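Local coordinates for putative membrane protein (Yersinia pestis CO92, PDB 5TF3) that is of unknown function, a compact all-helical protein named as a putative membrane protein and belonging to the DUF1198 family, at residues Y56-P68 / Y100-F114. Numbering follows the deposited sequence.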
loop_
_atom_site.group_PDB
_atom_site.type_symbol
_atom_site.label_atom_id
_atom_site.label_comp_id
_atom_site.label_asym_id
_atom_site.label_seq_id
_atom_site.Cartn_x
_atom_site.Cartn_y
_atom_site.Cartn_z
ATOM N N TYR A 56 0.191 -1.308 -2.943
ATOM C CA TYR A 56 -0.971 -0.485 -2.642
ATOM C C TYR A 56 -1.227 -0.371 -1.145
ATOM O O TYR A 56 -1.798 0.630 -0.699
ATOM C CB TYR A 56 -2.201 -1.045 -3.359
ATOM C CG TYR A 56 -2.140 -0.851 -4.853
ATOM C CD1 TYR A 56 -2.403 0.388 -5.427
ATOM C CD2 TYR A 56 -1.817 -1.905 -5.692
ATOM C CE1 TYR A 56 -2.354 0.564 -6.808
ATOM C CE2 TYR A 56 -1.767 -1.741 -7.060
ATOM C CZ TYR A 56 -2.035 -0.507 -7.614
ATOM O OH TYR A 56 -1.978 -0.362 -8.977
ATOM N N LEU A 57 -0.844 -1.382 -0.352
ATOM C CA LEU A 57 -0.966 -1.256 1.101
ATOM C C LEU A 57 0.026 -0.238 1.645
ATOM O O LEU A 57 -0.295 0.514 2.576
ATOM C CB LEU A 57 -0.743 -2.607 1.793
ATOM C CG LEU A 57 -1.906 -3.593 1.804
ATOM C CD1 LEU A 57 -1.473 -4.834 2.530
ATOM C CD2 LEU A 57 -3.114 -2.986 2.470
ATOM N N VAL A 58 1.250 -0.245 1.112
ATOM C CA VAL A 58 2.234 0.789 1.438
ATOM C C VAL A 58 1.663 2.175 1.155
ATOM O O VAL A 58 1.727 3.081 1.996
ATOM C CB VAL A 58 3.534 0.536 0.651
ATOM C CG1 VAL A 58 4.537 1.665 0.862
ATOM C CG2 VAL A 58 4.150 -0.801 1.081
ATOM N N PHE A 59 1.084 2.357 -0.032
ATOM C CA PHE A 59 0.462 3.635 -0.377
ATOM C C PHE A 59 -0.626 4.016 0.628
ATOM O O PHE A 59 -0.622 5.122 1.173
ATOM C CB PHE A 59 -0.115 3.546 -1.797
ATOM C CG PHE A 59 -0.922 4.746 -2.217
ATOM C CD1 PHE A 59 -2.292 4.806 -1.969
ATOM C CD2 PHE A 59 -0.319 5.800 -2.892
ATOM C CE1 PHE A 59 -3.039 5.910 -2.346
ATOM C CE2 PHE A 59 -1.056 6.905 -3.291
ATOM C CZ PHE A 59 -2.430 6.963 -3.013
ATOM N N ILE A 60 -1.571 3.107 0.884
ATOM C CA ILE A 60 -2.671 3.420 1.802
ATOM C C ILE A 60 -2.141 3.768 3.185
ATOM O O ILE A 60 -2.591 4.733 3.815
ATOM C CB ILE A 60 -3.666 2.250 1.865
ATOM C CG1 ILE A 60 -4.472 2.160 0.558
ATOM C CG2 ILE A 60 -4.565 2.387 3.120
ATOM C CD1 ILE A 60 -5.333 0.907 0.429
ATOM N N TYR A 61 -1.155 3.008 3.672
ATOM C CA TYR A 61 -0.609 3.274 5.001
ATOM C C TYR A 61 -0.008 4.668 5.079
ATOM O O TYR A 61 -0.309 5.437 5.997
ATOM C CB TYR A 61 0.437 2.218 5.384
ATOM C CG TYR A 61 1.121 2.539 6.709
ATOM C CD1 TYR A 61 0.479 2.292 7.929
ATOM C CD2 TYR A 61 2.387 3.124 6.740
ATOM C CE1 TYR A 61 1.088 2.608 9.142
ATOM C CE2 TYR A 61 3.006 3.441 7.955
ATOM C CZ TYR A 61 2.353 3.181 9.144
ATOM O OH TYR A 61 2.965 3.499 10.335
ATOM N N HIS A 62 0.852 5.019 4.127
ATOM C CA HIS A 62 1.531 6.305 4.224
ATOM C C HIS A 62 0.631 7.482 3.859
ATOM O O HIS A 62 0.942 8.613 4.246
ATOM C CB HIS A 62 2.807 6.288 3.371
ATOM C CG HIS A 62 3.872 5.430 3.970
ATOM N ND1 HIS A 62 4.570 5.801 5.100
ATOM C CD2 HIS A 62 4.279 4.174 3.672
ATOM C CE1 HIS A 62 5.406 4.835 5.436
ATOM N NE2 HIS A 62 5.244 3.832 4.591
ATOM N N THR A 63 -0.499 7.254 3.179
ATOM C CA THR A 63 -1.384 8.372 2.876
ATOM C C THR A 63 -2.588 8.382 3.817
ATOM O O THR A 63 -2.576 9.115 4.808
ATOM C CB THR A 63 -1.820 8.346 1.407
ATOM O OG1 THR A 63 -2.532 7.136 1.116
ATOM C CG2 THR A 63 -0.577 8.473 0.464
ATOM N N PHE A 64 -3.629 7.586 3.535
ATOM C CA PHE A 64 -4.837 7.629 4.364
ATOM C C PHE A 64 -4.530 7.450 5.849
ATOM O O PHE A 64 -5.068 8.168 6.700
ATOM C CB PHE A 64 -5.836 6.558 3.929
ATOM C CG PHE A 64 -7.086 6.521 4.786
ATOM C CD1 PHE A 64 -8.072 7.491 4.638
ATOM C CD2 PHE A 64 -7.269 5.524 5.739
ATOM C CE1 PHE A 64 -9.225 7.462 5.418
ATOM C CE2 PHE A 64 -8.422 5.480 6.531
ATOM C CZ PHE A 64 -9.395 6.451 6.377
ATOM N N ILE A 65 -3.685 6.482 6.190
ATOM C CA ILE A 65 -3.539 6.163 7.606
ATOM C C ILE A 65 -2.677 7.204 8.323
ATOM O O ILE A 65 -3.046 7.681 9.398
ATOM C CB ILE A 65 -3.005 4.727 7.777
ATOM C CG1 ILE A 65 -4.034 3.740 7.205
ATOM C CG2 ILE A 65 -2.714 4.431 9.256
ATOM C CD1 ILE A 65 -3.752 2.252 7.450
ATOM N N LYS A 66 -1.553 7.614 7.731
ATOM C CA LYS A 66 -0.584 8.481 8.408
ATOM C C LYS A 66 -0.633 9.951 7.986
ATOM O O LYS A 66 -0.356 10.821 8.817
ATOM C CB LYS A 66 0.850 7.976 8.177
ATOM C CG LYS A 66 1.060 6.526 8.571
ATOM C CD LYS A 66 0.673 6.278 10.009
ATOM C CE LYS A 66 1.758 6.758 10.956
ATOM N NZ LYS A 66 1.354 6.492 12.367
ATOM N N ASN A 67 -0.955 10.264 6.722
ATOM C CA ASN A 67 -0.857 11.647 6.257
ATOM C C ASN A 67 -1.538 11.820 4.905
ATOM O O ASN A 67 -0.897 11.664 3.856
ATOM C CB ASN A 67 0.618 12.062 6.174
ATOM C CG ASN A 67 0.805 13.495 5.703
ATOM O OD1 ASN A 67 -0.157 14.239 5.524
ATOM N ND2 ASN A 67 2.061 13.885 5.501
ATOM N N PRO A 68 -2.828 12.150 4.886
ATOM C CA PRO A 68 -3.548 12.219 3.607
ATOM C C PRO A 68 -3.501 13.573 2.911
ATOM O O PRO A 68 -4.358 13.856 2.065
ATOM C CB PRO A 68 -4.980 11.855 4.013
ATOM C CG PRO A 68 -5.093 12.358 5.404
ATOM C CD PRO A 68 -3.748 12.098 6.038
ATOM N N TYR A 100 -5.732 -5.850 7.329
ATOM C CA TYR A 100 -4.367 -5.875 7.855
ATOM C C TYR A 100 -4.174 -4.844 8.956
ATOM O O TYR A 100 -3.381 -5.070 9.884
ATOM C CB TYR A 100 -3.355 -5.666 6.729
ATOM C CG TYR A 100 -3.163 -6.879 5.838
ATOM C CD1 TYR A 100 -2.750 -8.099 6.361
ATOM C CD2 TYR A 100 -3.388 -6.800 4.471
ATOM C CE1 TYR A 100 -2.576 -9.216 5.540
ATOM C CE2 TYR A 100 -3.206 -7.898 3.643
ATOM C CZ TYR A 100 -2.808 -9.102 4.180
ATOM O OH TYR A 100 -2.639 -10.189 3.351
ATOM N N PHE A 101 -4.922 -3.736 8.901
ATOM C CA PHE A 101 -4.858 -2.696 9.923
ATOM C C PHE A 101 -6.095 -2.697 10.830
ATOM O O PHE A 101 -6.465 -1.663 11.391
ATOM C CB PHE A 101 -4.649 -1.333 9.261
ATOM C CG PHE A 101 -3.437 -1.288 8.364
ATOM C CD1 PHE A 101 -2.158 -1.356 8.904
ATOM C CD2 PHE A 101 -3.573 -1.214 6.985
ATOM C CE1 PHE A 101 -1.035 -1.332 8.088
ATOM C CE2 PHE A 101 -2.463 -1.187 6.161
ATOM C CZ PHE A 101 -1.190 -1.243 6.710
ATOM N N ALA A 102 -6.708 -3.866 11.017
ATOM C CA ALA A 102 -7.958 -3.954 11.778
ATOM C C ALA A 102 -7.809 -3.401 13.193
ATOM O O ALA A 102 -8.721 -2.743 13.706
ATOM C CB ALA A 102 -8.435 -5.401 11.819
ATOM N N GLU A 103 -6.664 -3.640 13.832
ATOM C CA GLU A 103 -6.454 -3.168 15.199
ATOM C C GLU A 103 -6.443 -1.647 15.311
ATOM O O GLU A 103 -6.603 -1.118 16.419
ATOM C CB GLU A 103 -5.144 -3.734 15.747
ATOM C CG GLU A 103 -5.143 -5.248 15.888
ATOM C CD GLU A 103 -3.878 -5.765 16.561
ATOM O OE1 GLU A 103 -2.876 -5.010 16.598
ATOM O OE2 GLU A 103 -3.889 -6.921 17.053
ATOM N N LEU A 104 -6.240 -0.935 14.199
ATOM C CA LEU A 104 -6.294 0.522 14.182
ATOM C C LEU A 104 -7.714 1.060 14.165
ATOM O O LEU A 104 -7.895 2.267 14.355
ATOM C CB LEU A 104 -5.547 1.069 12.962
ATOM C CG LEU A 104 -4.091 0.638 12.864
ATOM C CD1 LEU A 104 -3.390 1.364 11.713
ATOM C CD2 LEU A 104 -3.424 0.947 14.172
ATOM N N ASP A 105 -8.708 0.208 13.909
ATOM C CA ASP A 105 -10.119 0.597 13.963
ATOM C C ASP A 105 -10.430 1.649 12.897
ATOM O O ASP A 105 -11.029 2.689 13.175
ATOM C CB ASP A 105 -10.490 1.102 15.361
ATOM C CG ASP A 105 -11.814 0.553 15.858
ATOM O OD1 ASP A 105 -12.785 0.516 15.072
ATOM O OD2 ASP A 105 -11.876 0.159 17.044
ATOM N N LEU A 106 -9.999 1.376 11.669
ATOM C CA LEU A 106 -10.139 2.351 10.597
ATOM C C LEU A 106 -11.606 2.583 10.251
ATOM O O LEU A 106 -12.451 1.692 10.358
ATOM C CB LEU A 106 -9.389 1.895 9.347
ATOM C CG LEU A 106 -7.877 1.704 9.456
ATOM C CD1 LEU A 106 -7.351 1.182 8.134
ATOM C CD2 LEU A 106 -7.183 2.999 9.856
ATOM N N ASP A 107 -11.902 3.796 9.808
ATOM C CA ASP A 107 -13.263 4.166 9.451
ATOM C C ASP A 107 -13.496 3.759 8.002
ATOM O O ASP A 107 -12.943 4.369 7.081
ATOM C CB ASP A 107 -13.465 5.657 9.685
ATOM C CG ASP A 107 -14.880 6.103 9.422
ATOM O OD1 ASP A 107 -15.575 5.447 8.625
ATOM O OD2 ASP A 107 -15.283 7.123 10.014
ATOM N N ALA A 108 -14.332 2.734 7.798
ATOM C CA ALA A 108 -14.516 2.188 6.455
ATOM C C ALA A 108 -15.173 3.191 5.512
ATOM O O ALA A 108 -14.907 3.171 4.304
ATOM C CB ALA A 108 -15.348 0.905 6.508
ATOM N N PHE A 109 -16.037 4.060 6.037
ATOM C CA PHE A 109 -16.652 5.082 5.198
ATOM C C PHE A 109 -15.614 6.101 4.767
ATOM O O PHE A 109 -15.489 6.417 3.574
ATOM C CB PHE A 109 -17.797 5.755 5.956
ATOM C CG PHE A 109 -18.480 6.844 5.185
ATOM C CD1 PHE A 109 -19.510 6.547 4.308
ATOM C CD2 PHE A 109 -18.103 8.164 5.348
ATOM C CE1 PHE A 109 -20.159 7.563 3.598
ATOM C CE2 PHE A 109 -18.740 9.182 4.645
ATOM C CZ PHE A 109 -19.780 8.875 3.765
ATOM N N GLU A 110 -14.831 6.606 5.726
ATOM C CA GLU A 110 -13.796 7.583 5.397
ATOM C C GLU A 110 -12.754 7.005 4.446
ATOM O O GLU A 110 -12.242 7.712 3.565
ATOM C CB GLU A 110 -13.137 8.096 6.673
ATOM C CG GLU A 110 -13.935 9.206 7.357
ATOM C CD GLU A 110 -14.155 10.432 6.463
ATOM O OE1 GLU A 110 -13.163 11.040 5.987
ATOM O OE2 GLU A 110 -15.330 10.797 6.238
ATOM N N LEU A 111 -12.432 5.722 4.598
ATOM C CA LEU A 111 -11.469 5.102 3.691
ATOM C C LEU A 111 -12.030 4.993 2.281
ATOM O O LEU A 111 -11.299 5.177 1.302
ATOM C CB LEU A 111 -11.070 3.723 4.207
ATOM C CG LEU A 111 -10.072 2.915 3.371
ATOM C CD1 LEU A 111 -8.779 3.683 3.119
ATOM C CD2 LEU A 111 -9.771 1.601 4.075
ATOM N N ALA A 112 -13.316 4.659 2.161
ATOM C CA ALA A 112 -13.965 4.625 0.854
ATOM C C ALA A 112 -14.028 6.010 0.226
ATOM O O ALA A 112 -13.828 6.153 -0.986
ATOM C CB ALA A 112 -15.379 4.043 0.981
ATOM N N GLN A 113 -14.349 7.039 1.021
ATOM C CA GLN A 113 -14.363 8.394 0.468
ATOM C C GLN A 113 -12.953 8.858 0.123
ATOM O O GLN A 113 -12.775 9.622 -0.828
ATOM C CB GLN A 113 -15.020 9.381 1.438
ATOM C CG GLN A 113 -16.523 9.128 1.705
ATOM C CD GLN A 113 -17.384 9.510 0.528
ATOM O OE1 GLN A 113 -16.879 9.908 -0.514
ATOM N NE2 GLN A 113 -18.697 9.396 0.688
ATOM N N PHE A 114 -11.940 8.404 0.867
ATOM C CA PHE A 114 -10.567 8.737 0.491
ATOM C C PHE A 114 -10.239 8.185 -0.892
ATOM O O PHE A 114 -9.690 8.893 -1.747
ATOM C CB PHE A 114 -9.582 8.209 1.540
ATOM C CG PHE A 114 -8.143 8.248 1.088
ATOM C CD1 PHE A 114 -7.399 9.427 1.182
ATOM C CD2 PHE A 114 -7.546 7.126 0.536
ATOM C CE1 PHE A 114 -6.060 9.474 0.745
ATOM C CE2 PHE A 114 -6.211 7.171 0.092
ATOM C CZ PHE A 114 -5.474 8.343 0.201
#
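Three rings, F64, F101 and F114, each receive an aliphatic carbon on one face, a clear case of aromatic faces and alkyl groups sharing a core. Methyl CD1 of L111 lies over the F64 ring, 3.8 Å from its centroid and shifted toward the rim. F64 in turn sets its own CB almost centrally over F114. The two rings themselves meet obliquely, their planes at 53°, as the side chains run past each other in opposite directions. The F64 side chain is turned so that CG lies opposite the backbone N (chi1 178°), which carries the ring to the first turn of helix 108-122, where its CE1 comes 3.5 Å from E110 O. F59 CE1 approaches the edge of F114, while T63 OG1, hydrogen-bonded to F59 O at 2.8 Å, sits obliquely beside the same ring.

I65 CD1 lies over one face of F101, a CH-pi contact, and also touches L106 CD1 at 3.8 Å. Y61 and F101 are nearly parallel but slid apart, with little overlap; the Y61 hydroxyl is hydrogen-bonded to E30 OE2. L57 CD1 packs against the Y100 ring.

D107 OD1 caps helix 108-122, accepting from E110 N (3.2 Å) and, weakly, from F109 N. The axes of 56-65 and 108-114 lie at 105° and come within 11.1 Å, an apolar helix-helix junction within this all-alpha fold.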